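Local coordinates for protein arginine--tRNA ligase (PDB 3FNR) that catalyses the ATP-dependent attachment of L-arginine to its cognate tRNA, yielding arginyl-tRNA, AMP and diphosphate, at residues I83-L91 with I136-M147; G373-L383 with L431-A442. The protein carries 1 engineered substitution. All coordinates share one frame; numbering follows the deposited sequence.

Contact 1 (I83-L91 with I136-M147)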
loop_
_atom_site.group_PDB
_atom_site.type_symbol
_atom_site.label_atom_id
_atom_site.label_comp_id
_atom_site.label_asym_id
_atom_site.label_seq_id
_atom_site.Cartn_x
_atom_site.Cartn_y
_atom_site.Cartn_z
ATOM N N ILE A 83 -6.562 -3.605 -23.404
ATOM C CA ILE A 83 -7.661 -4.396 -22.840
ATOM C C ILE A 83 -8.360 -5.317 -23.843
ATOM O O ILE A 83 -9.323 -6.002 -23.478
ATOM C CB ILE A 83 -8.743 -3.494 -22.176
ATOM C CG1 ILE A 83 -9.469 -2.645 -23.233
ATOM C CG2 ILE A 83 -8.135 -2.650 -21.041
ATOM C CD1 ILE A 83 -10.705 -1.909 -22.725
ATOM N N TYR A 84 -7.885 -5.326 -25.091
ATOM C CA TYR A 84 -8.476 -6.148 -26.156
ATOM C C TYR A 84 -8.509 -7.627 -25.778
ATOM O O TYR A 84 -9.560 -8.267 -25.883
ATOM C CB TYR A 84 -7.743 -5.948 -27.493
ATOM C CG TYR A 84 -8.397 -6.640 -28.681
ATOM C CD1 TYR A 84 -9.484 -6.059 -29.344
ATOM C CD2 TYR A 84 -7.925 -7.873 -29.147
ATOM C CE1 TYR A 84 -10.087 -6.688 -30.440
ATOM C CE2 TYR A 84 -8.523 -8.513 -30.235
ATOM C CZ TYR A 84 -9.604 -7.915 -30.875
ATOM O OH TYR A 84 -10.192 -8.544 -31.951
ATOM N N LEU A 85 -7.366 -8.143 -25.314
ATOM C CA LEU A 85 -7.224 -9.542 -24.903
ATOM C C LEU A 85 -8.214 -9.951 -23.803
ATOM O O LEU A 85 -8.693 -11.084 -23.791
ATOM C CB LEU A 85 -5.784 -9.832 -24.445
ATOM C CG LEU A 85 -5.052 -11.084 -24.960
ATOM C CD1 LEU A 85 -3.737 -11.310 -24.216
ATOM C CD2 LEU A 85 -5.897 -12.350 -24.924
ATOM N N LEU A 86 -8.515 -9.032 -22.888
ATOM C CA LEU A 86 -9.530 -9.275 -21.863
ATOM C C LEU A 86 -10.924 -9.471 -22.480
ATOM O O LEU A 86 -11.665 -10.356 -22.060
ATOM C CB LEU A 86 -9.547 -8.141 -20.833
ATOM C CG LEU A 86 -10.552 -8.250 -19.687
ATOM C CD1 LEU A 86 -10.095 -9.301 -18.672
ATOM C CD2 LEU A 86 -10.755 -6.889 -19.031
ATOM N N GLY A 87 -11.269 -8.648 -23.471
ATOM C CA GLY A 87 -12.522 -8.808 -24.217
ATOM C C GLY A 87 -12.535 -10.102 -25.014
ATOM O O GLY A 87 -13.560 -10.788 -25.085
ATOM N N LEU A 88 -11.382 -10.434 -25.597
ATOM C CA LEU A 88 -11.191 -11.670 -26.352
ATOM C C LEU A 88 -11.383 -12.906 -25.483
ATOM O O LEU A 88 -12.086 -13.839 -25.873
ATOM C CB LEU A 88 -9.794 -11.699 -26.979
ATOM C CG LEU A 88 -9.451 -12.893 -27.878
ATOM C CD1 LEU A 88 -10.224 -12.835 -29.193
ATOM C CD2 LEU A 88 -7.959 -12.953 -28.145
ATOM N N SER A 89 -10.763 -12.890 -24.304
ATOM C CA SER A 89 -10.762 -14.025 -23.383
ATOM C C SER A 89 -12.144 -14.353 -22.832
ATOM O O SER A 89 -12.477 -15.526 -22.669
ATOM C CB SER A 89 -9.783 -13.774 -22.234
ATOM O OG SER A 89 -8.474 -13.538 -22.733
ATOM N N ILE A 90 -12.935 -13.318 -22.548
ATOM C CA ILE A 90 -14.319 -13.476 -22.069
ATOM C C ILE A 90 -15.209 -14.103 -23.133
ATOM O O ILE A 90 -15.996 -15.010 -22.836
ATOM C CB ILE A 90 -14.925 -12.127 -21.622
ATOM C CG1 ILE A 90 -14.214 -11.633 -20.368
ATOM C CG2 ILE A 90 -16.441 -12.235 -21.330
ATOM C CD1 ILE A 90 -14.394 -10.177 -20.151
ATOM N N LEU A 91 -15.070 -13.611 -24.365
ATOM C CA LEU A 91 -15.754 -14.167 -25.535
ATOM C C LEU A 91 -15.481 -15.667 -25.688
ATOM O O LEU A 91 -16.407 -16.457 -25.902
ATOM C CB LEU A 91 -15.319 -13.426 -26.808
ATOM C CG LEU A 91 -15.807 -14.004 -28.143
ATOM C CD1 LEU A 91 -17.215 -13.531 -28.426
ATOM C CD2 LEU A 91 -14.874 -13.640 -29.287
ATOM N N ILE A 136 -15.956 -7.383 -29.456
ATOM C CA ILE A 136 -14.846 -7.523 -28.496
ATOM C C ILE A 136 -14.483 -6.228 -27.743
ATOM O O ILE A 136 -14.437 -6.260 -26.516
ATOM C CB ILE A 136 -13.569 -8.180 -29.120
ATOM C CG1 ILE A 136 -13.857 -9.604 -29.595
ATOM C CG2 ILE A 136 -12.400 -8.177 -28.122
ATOM C CD1 ILE A 136 -12.728 -10.221 -30.395
ATOM N N PRO A 137 -14.245 -5.094 -28.455
ATOM C CA PRO A 137 -13.924 -3.890 -27.672
ATOM C C PRO A 137 -15.093 -3.298 -26.880
ATOM O O PRO A 137 -14.857 -2.574 -25.916
ATOM C CB PRO A 137 -13.425 -2.893 -28.724
ATOM C CG PRO A 137 -14.022 -3.333 -29.990
ATOM C CD PRO A 137 -14.206 -4.820 -29.908
ATOM N N SER A 138 -16.327 -3.601 -27.275
ATOM C CA SER A 138 -17.494 -3.253 -26.461
ATOM C C SER A 138 -17.541 -4.111 -25.195
ATOM O O SER A 138 -17.954 -3.637 -24.128
ATOM C CB SER A 138 -18.793 -3.426 -27.252
ATOM O OG SER A 138 -18.886 -2.467 -28.290
ATOM N N LEU A 139 -17.113 -5.368 -25.335
ATOM C CA LEU A 139 -17.068 -6.333 -24.241
ATOM C C LEU A 139 -15.927 -5.976 -23.291
ATOM O O LEU A 139 -16.106 -5.988 -22.074
ATOM C CB LEU A 139 -16.868 -7.756 -24.790
ATOM C CG LEU A 139 -17.600 -8.975 -24.207
ATOM C CD1 LEU A 139 -16.855 -10.243 -24.592
ATOM C CD2 LEU A 139 -17.799 -8.917 -22.692
ATOM N N ALA A 140 -14.769 -5.655 -23.871
ATOM C CA ALA A 140 -13.578 -5.242 -23.134
ATOM C C ALA A 140 -13.786 -3.983 -22.294
ATOM O O ALA A 140 -13.306 -3.926 -21.168
ATOM C CB ALA A 140 -12.413 -5.065 -24.076
ATOM N N ASP A 141 -14.497 -2.993 -22.835
ATOM C CA ASP A 141 -14.826 -1.765 -22.095
ATOM C C ASP A 141 -15.686 -2.041 -20.864
ATOM O O ASP A 141 -15.433 -1.495 -19.782
ATOM C CB ASP A 141 -15.548 -0.752 -22.992
ATOM C CG ASP A 141 -14.633 -0.116 -24.026
ATOM O OD1 ASP A 141 -13.391 -0.218 -23.897
ATOM O OD2 ASP A 141 -15.165 0.490 -24.985
ATOM N N TRP A 142 -16.703 -2.885 -21.054
ATOM C CA TRP A 142 -17.601 -3.323 -19.983
ATOM C C TRP A 142 -16.829 -4.147 -18.959
ATOM O O TRP A 142 -17.041 -4.007 -17.754
ATOM C CB TRP A 142 -18.754 -4.158 -20.555
ATOM C CG TRP A 142 -19.626 -4.816 -19.505
ATOM C CD1 TRP A 142 -20.697 -4.261 -18.864
ATOM C CD2 TRP A 142 -19.495 -6.150 -18.989
ATOM N NE1 TRP A 142 -21.240 -5.162 -17.975
ATOM C CE2 TRP A 142 -20.522 -6.330 -18.031
ATOM C CE3 TRP A 142 -18.612 -7.210 -19.242
ATOM C CZ2 TRP A 142 -20.689 -7.527 -17.325
ATOM C CZ3 TRP A 142 -18.774 -8.399 -18.537
ATOM C CH2 TRP A 142 -19.806 -8.545 -17.587
ATOM N N ALA A 143 -15.952 -5.010 -19.463
ATOM C CA ALA A 143 -15.173 -5.925 -18.640
ATOM C C ALA A 143 -14.152 -5.208 -17.773
ATOM O O ALA A 143 -14.082 -5.468 -16.575
ATOM C CB ALA A 143 -14.483 -6.936 -19.503
ATOM N N LYS A 144 -13.377 -4.307 -18.382
ATOM C CA LYS A 144 -12.308 -3.601 -17.680
ATOM C C LYS A 144 -12.869 -2.743 -16.553
ATOM O O LYS A 144 -12.191 -2.521 -15.548
ATOM C CB LYS A 144 -11.430 -2.780 -18.645
ATOM C CG LYS A 144 -12.063 -1.518 -19.242
ATOM C CD LYS A 144 -11.663 -0.244 -18.501
ATOM C CE LYS A 144 -12.033 1.002 -19.304
ATOM N NZ LYS A 144 -13.471 1.346 -19.254
ATOM N N ASP A 145 -14.105 -2.273 -16.731
ATOM C CA ASP A 145 -14.817 -1.544 -15.689
ATOM C C ASP A 145 -15.225 -2.459 -14.534
ATOM O O ASP A 145 -15.238 -2.030 -13.382
ATOM C CB ASP A 145 -16.037 -0.821 -16.266
ATOM C CG ASP A 145 -15.671 0.484 -16.968
ATOM O OD1 ASP A 145 -14.719 1.166 -16.522
ATOM O OD2 ASP A 145 -16.344 0.830 -17.964
ATOM N N LYS A 146 -15.554 -3.712 -14.850
ATOM C CA LYS A 146 -15.894 -4.702 -13.828
ATOM C C LYS A 146 -14.640 -5.114 -13.059
ATOM O O LYS A 146 -14.679 -5.258 -11.837
ATOM C CB LYS A 146 -16.556 -5.937 -14.450
ATOM C CG LYS A 146 -17.971 -5.738 -14.994
ATOM C CD LYS A 146 -19.050 -6.052 -13.960
ATOM C CE LYS A 146 -19.661 -4.794 -13.363
ATOM N NZ LYS A 146 -20.947 -5.088 -12.662
ATOM N N MET A 147 -13.534 -5.287 -13.783
ATOM C CA MET A 147 -12.246 -5.620 -13.177
ATOM C C MET A 147 -11.692 -4.510 -12.301
ATOM O O MET A 147 -11.053 -4.781 -11.292
ATOM C CB MET A 147 -11.221 -6.017 -14.239
ATOM C CG MET A 147 -11.506 -7.346 -14.927
ATOM S SD MET A 147 -11.477 -8.793 -13.854
ATOM C CE MET A 147 -13.156 -8.840 -13.224
#
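Ile136 lays its CG2 methyl over one face of the Tyr84 ring, 3.9 Å from the ring centroid and 23° off the ring normal, a CH-pi contact shifted toward the CE1 rim. The same side chain is a knob in the hole formed by Tyr84, Gly87, Leu88 and Leu91, where two helices of the class I synthetase catalytic domain cross nearly at right angles (100°). Its two branches divide the work: CG2, anti to the backbone N, faces the ring and the Leu88 backbone, while the CG1 branch runs side by side with the Leu88 side chain and brings Ile136 CD1 to 3.4 Å from Tyr84 OH.

The crossing is close, with axes 7.5 Å apart, and the closest point pairs two small residues, Gly87 and Ala140, whose CA atoms are 3.9 Å apart. Ala140 CB packs on Gly87 CA at 3.7 Å and lies 3.3 Å from Ile83 O. Beyond Gly87, Leu139 sends CD1 to the Gly87 carbonyl and both methyls to Ile90 CG2. No hydrogen bond joins the segments, so the evidence is for apolar packing. Helix 113-126 borders it through Leu118, against Ile90, and Tyr114, against Met147.

At the other margin, the Ile83 rotamer (chi1 67°) carries CD1 along the second helix to Lys144 CG and to OD1 of Asp141, which is salt-bridged to Arg169. Leu86 CD2 touches Ala143 CB at 3.8 Å and, on a different side, Met147 CG at 4.2 Å.

Contact 2 (G373-L383 with L431-A442); sequences GVNLLFEALNL and LFSLVALSIKTA
Helices 373-381 and 431-442 run in broadly the same direction, their axes 33° apart and 8.9 Å from each other at closest approach, with Ala380 and Val435 the nearer of two CA pairs in register at 5.3 Å. The small Ala380 side chain points into the partner helix, its CB against Leu434 CG and Ser438 OG. Leu434 meets two leucines with a single methyl: CD2 lies 3.6 Å from Leu377 CD1 and 3.7 Å from Leu381 CD2, and the Leu381 side chain crosses it at about a right angle. Toward the start of the pair, Leu431 spreads its two methyls over the first helix, CD1 packing on Leu377 CA and CB while CD2 approaches Gly373; Leu376 turns across Leu431 and Val435.

This is helix-bundle packing within the DALR anticodon-binding domain, with helix 5-17 bordering it through Leu8, against Leu377, and Ala15, against Leu434. The side chains of Leu383 and Ser438 also touch Tyr402 of helix 398-416.

One hydrogen bond crosses the apolar contact. Ser438 OG donates to Ala380 O at 2.7 Å, arriving above the carbonyl plane at a C=O...O angle of 115°. The serine torsion, with OG anti to its own carbonyl carbon (chi1 -64°), directs the hydroxyl to this carbonyl. After the turn at Asn382, Leu383 reaches back to the second helix and splits its methyls, CD2 toward Thr441 CG2 at 3.8 Å and CD1 toward Ala442 CB at 3.9 Å.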
loop_
_atom_site.group_PDB
_atom_site.type_symbol
_atom_site.label_atom_id
_atom_site.label_comp_id
_atom_site.label_asym_id
_atom_site.label_seq_id
_atom_site.Cartn_x
_atom_site.Cartn_y
_atom_site.Cartn_z
ATOM N N GLY A 373 8.610 0.728 34.876
ATOM C CA GLY A 373 7.413 1.480 34.549
ATOM C C GLY A 373 7.743 2.775 33.824
ATOM O O GLY A 373 7.039 3.155 32.886
ATOM N N VAL A 374 8.803 3.459 34.261
ATOM C CA VAL A 374 9.231 4.704 33.615
ATOM C C VAL A 374 9.729 4.449 32.184
ATOM O O VAL A 374 9.421 5.220 31.274
ATOM C CB VAL A 374 10.298 5.471 34.440
ATOM C CG1 VAL A 374 10.688 6.791 33.749
ATOM C CG2 VAL A 374 9.782 5.765 35.859
ATOM N N ASN A 375 10.477 3.359 31.989
ATOM C CA ASN A 375 10.917 2.963 30.645
ATOM C C ASN A 375 9.727 2.740 29.718
ATOM O O ASN A 375 9.728 3.202 28.581
ATOM C CB ASN A 375 11.748 1.679 30.680
ATOM C CG ASN A 375 13.121 1.873 31.300
ATOM O OD1 ASN A 375 13.592 2.996 31.496
ATOM N ND2 ASN A 375 13.780 0.763 31.600
ATOM N N LEU A 376 8.716 2.043 30.230
ATOM C CA LEU A 376 7.527 1.706 29.466
ATOM C C LEU A 376 6.717 2.949 29.167
ATOM O O LEU A 376 6.150 3.071 28.083
ATOM C CB LEU A 376 6.685 0.674 30.213
ATOM C CG LEU A 376 5.508 0.002 29.497
ATOM C CD1 LEU A 376 5.954 -0.781 28.274
ATOM C CD2 LEU A 376 4.784 -0.904 30.481
ATOM N N LEU A 377 6.676 3.864 30.135
ATOM C CA LEU A 377 6.058 5.175 29.957
ATOM C C LEU A 377 6.765 5.956 28.855
ATOM O O LEU A 377 6.111 6.473 27.944
ATOM C CB LEU A 377 6.090 5.959 31.275
ATOM C CG LEU A 377 5.727 7.447 31.323
ATOM C CD1 LEU A 377 4.296 7.683 30.902
ATOM C CD2 LEU A 377 5.955 7.992 32.729
ATOM N N PHE A 378 8.095 6.028 28.939
ATOM C CA PHE A 378 8.891 6.681 27.906
ATOM C C PHE A 378 8.615 6.063 26.545
ATOM O O PHE A 378 8.399 6.787 25.574
ATOM C CB PHE A 378 10.393 6.599 28.190
ATOM C CG PHE A 378 11.238 7.223 27.100
ATOM C CD1 PHE A 378 11.427 8.603 27.053
ATOM C CD2 PHE A 378 11.819 6.434 26.104
ATOM C CE1 PHE A 378 12.192 9.189 26.039
ATOM C CE2 PHE A 378 12.583 7.008 25.085
ATOM C CZ PHE A 378 12.772 8.391 25.057
ATOM N N GLU A 379 8.631 4.731 26.496
ATOM C CA GLU A 379 8.406 3.975 25.271
ATOM C C GLU A 379 7.046 4.318 24.667
ATOM O O GLU A 379 6.939 4.520 23.458
ATOM C CB GLU A 379 8.517 2.471 25.545
ATOM C CG GLU A 379 8.724 1.610 24.295
ATOM C CD GLU A 379 8.993 0.141 24.615
ATOM O OE1 GLU A 379 9.539 -0.571 23.744
ATOM O OE2 GLU A 379 8.673 -0.307 25.735
ATOM N N ALA A 380 6.021 4.407 25.513
ATOM C CA ALA A 380 4.682 4.783 25.056
ATOM C C ALA A 380 4.706 6.151 24.378
ATOM O O ALA A 380 4.208 6.298 23.260
ATOM C CB ALA A 380 3.678 4.770 26.215
ATOM N N LEU A 381 5.332 7.129 25.034
ATOM C CA LEU A 381 5.369 8.506 24.539
ATOM C C LEU A 381 6.307 8.716 23.346
ATOM O O LEU A 381 6.141 9.671 22.590
ATOM C CB LEU A 381 5.716 9.474 25.676
ATOM C CG LEU A 381 4.658 9.535 26.780
ATOM C CD1 LEU A 381 5.204 10.240 28.007
ATOM C CD2 LEU A 381 3.385 10.222 26.283
ATOM N N ASN A 382 7.265 7.806 23.179
ATOM C CA ASN A 382 8.258 7.862 22.108
ATOM C C ASN A 382 7.696 7.587 20.700
ATOM O O ASN A 382 8.436 7.687 19.724
ATOM C CB ASN A 382 9.380 6.861 22.400
ATOM C CG ASN A 382 10.620 7.075 21.528
ATOM O OD1 ASN A 382 11.153 6.125 20.942
ATOM N ND2 ASN A 382 11.072 8.318 21.432
ATOM N N LEU A 383 6.410 7.232 20.601
ATOM C CA LEU A 383 5.768 6.950 19.306
ATOM C C LEU A 383 5.920 8.107 18.315
ATOM O O LEU A 383 6.266 7.876 17.164
ATOM C CB LEU A 383 4.287 6.573 19.478
ATOM C CG LEU A 383 3.464 6.245 18.220
ATOM C CD1 LEU A 383 4.058 5.105 17.418
ATOM C CD2 LEU A 383 2.023 5.943 18.570
ATOM N N LEU A 431 -0.624 4.397 33.312
ATOM C CA LEU A 431 0.463 3.902 32.501
ATOM C C LEU A 431 -0.094 3.015 31.392
ATOM O O LEU A 431 0.192 3.247 30.220
ATOM C CB LEU A 431 1.464 3.112 33.348
ATOM C CG LEU A 431 2.589 2.408 32.581
ATOM C CD1 LEU A 431 3.421 3.401 31.811
ATOM C CD2 LEU A 431 3.478 1.613 33.504
ATOM N N PHE A 432 -0.911 2.035 31.775
ATOM C CA PHE A 432 -1.468 1.060 30.836
ATOM C C PHE A 432 -2.327 1.735 29.775
ATOM O O PHE A 432 -2.278 1.348 28.607
ATOM C CB PHE A 432 -2.280 -0.009 31.575
ATOM C CG PHE A 432 -1.441 -1.037 32.303
ATOM C CD1 PHE A 432 -2.013 -2.234 32.706
ATOM C CD2 PHE A 432 -0.089 -0.819 32.578
ATOM C CE1 PHE A 432 -1.269 -3.187 33.381
ATOM C CE2 PHE A 432 0.667 -1.765 33.262
ATOM C CZ PHE A 432 0.078 -2.951 33.660
ATOM N N SER A 433 -3.079 2.761 30.179
ATOM C CA SER A 433 -3.978 3.473 29.268
ATOM C C SER A 433 -3.192 4.165 28.173
ATOM O O SER A 433 -3.660 4.284 27.041
ATOM C CB SER A 433 -4.844 4.488 30.012
ATOM O OG SER A 433 -4.092 5.628 30.374
ATOM N N LEU A 434 -1.980 4.589 28.514
ATOM C CA LEU A 434 -1.095 5.208 27.550
ATOM C C LEU A 434 -0.452 4.195 26.591
ATOM O O LEU A 434 -0.282 4.486 25.408
ATOM C CB LEU A 434 -0.039 6.017 28.284
ATOM C CG LEU A 434 0.758 7.017 27.463
ATOM C CD1 LEU A 434 -0.127 8.129 26.904
ATOM C CD2 LEU A 434 1.795 7.568 28.374
ATOM N N VAL A 435 -0.101 3.017 27.103
ATOM C CA VAL A 435 0.397 1.905 26.276
ATOM C C VAL A 435 -0.677 1.448 25.277
ATOM O O VAL A 435 -0.400 1.271 24.093
ATOM C CB VAL A 435 0.881 0.712 27.145
ATOM C CG1 VAL A 435 1.367 -0.454 26.285
ATOM C CG2 VAL A 435 2.000 1.163 28.099
ATOM N N ALA A 436 -1.906 1.291 25.761
ATOM C CA ALA A 436 -3.034 0.947 24.906
ATOM C C ALA A 436 -3.221 1.975 23.785
ATOM O O ALA A 436 -3.537 1.607 22.654
ATOM C CB ALA A 436 -4.309 0.815 25.731
ATOM N N LEU A 437 -2.991 3.248 24.105
ATOM C CA LEU A 437 -3.169 4.338 23.155
ATOM C C LEU A 437 -2.114 4.328 22.050
ATOM O O LEU A 437 -2.449 4.541 20.886
ATOM C CB LEU A 437 -3.200 5.690 23.877
ATOM C CG LEU A 437 -3.346 6.970 23.038
ATOM C CD1 LEU A 437 -4.649 6.992 22.231
ATOM C CD2 LEU A 437 -3.215 8.203 23.904
ATOM N N SER A 438 -0.859 4.063 22.416
ATOM C CA SER A 438 0.228 3.917 21.446
ATOM C C SER A 438 0.023 2.717 20.527
ATOM O O SER A 438 0.304 2.799 19.332
ATOM C CB SER A 438 1.567 3.795 22.159
ATOM O OG SER A 438 1.856 4.992 22.858
ATOM N N ILE A 439 -0.475 1.613 21.081
ATOM C CA ILE A 439 -0.733 0.410 20.292
ATOM C C ILE A 439 -1.810 0.717 19.249
ATOM O O ILE A 439 -1.600 0.497 18.043
ATOM C CB ILE A 439 -1.103 -0.801 21.194
ATOM C CG1 ILE A 439 0.153 -1.317 21.901
ATOM C CG2 ILE A 439 -1.746 -1.928 20.387
ATOM C CD1 ILE A 439 -0.101 -2.348 22.966
ATOM N N LYS A 440 -2.914 1.295 19.722
ATOM C CA LYS A 440 -4.060 1.665 18.893
ATOM C C LYS A 440 -3.699 2.669 17.795
ATOM O O LYS A 440 -4.045 2.466 16.630
ATOM C CB LYS A 440 -5.180 2.226 19.779
ATOM C CG LYS A 440 -6.408 2.685 19.018
ATOM C CD LYS A 440 -7.650 2.546 19.869
ATOM C CE LYS A 440 -8.109 3.874 20.410
ATOM N NZ LYS A 440 -8.997 4.530 19.416
ATOM N N THR A 441 -3.013 3.744 18.177
ATOM C CA THR A 441 -2.545 4.750 17.235
ATOM C C THR A 441 -1.674 4.133 16.132
ATOM O O THR A 441 -2.038 4.198 14.961
ATOM C CB THR A 441 -1.801 5.892 17.960
ATOM O OG1 THR A 441 -2.680 6.485 18.930
ATOM C CG2 THR A 441 -1.327 6.962 16.971
ATOM N N ALA A 442 -0.561 3.506 16.511
ATOM C CA ALA A 442 0.379 2.940 15.543
ATOM C C ALA A 442 -0.284 1.903 14.636
ATOM O O ALA A 442 -0.095 1.938 13.411
ATOM C CB ALA A 442 1.576 2.340 16.248
#

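Overall arrangement
Contact 1 and contact 2 belong to different parts of the enzyme, the class I catalytic domain and the DALR anticodon-binding domain. Their centres are 52 Å apart, on opposite sides of the chain's centre, and their nearest atoms remain about 28 Å apart, so neither packs on the other. They follow in series along the chain, contact 1 closing before contact 2 opens. The class I 'HIGH' motif, residues 39-49, precedes both in sequence and shares the catalytic domain with contact 1; neither contact includes its residues. Both join helices distant in sequence, one pair crossed and the other nearly aligned. A sulfate, probably from crystallisation, lies about 6 Å from the Asp141 side chain of contact 1.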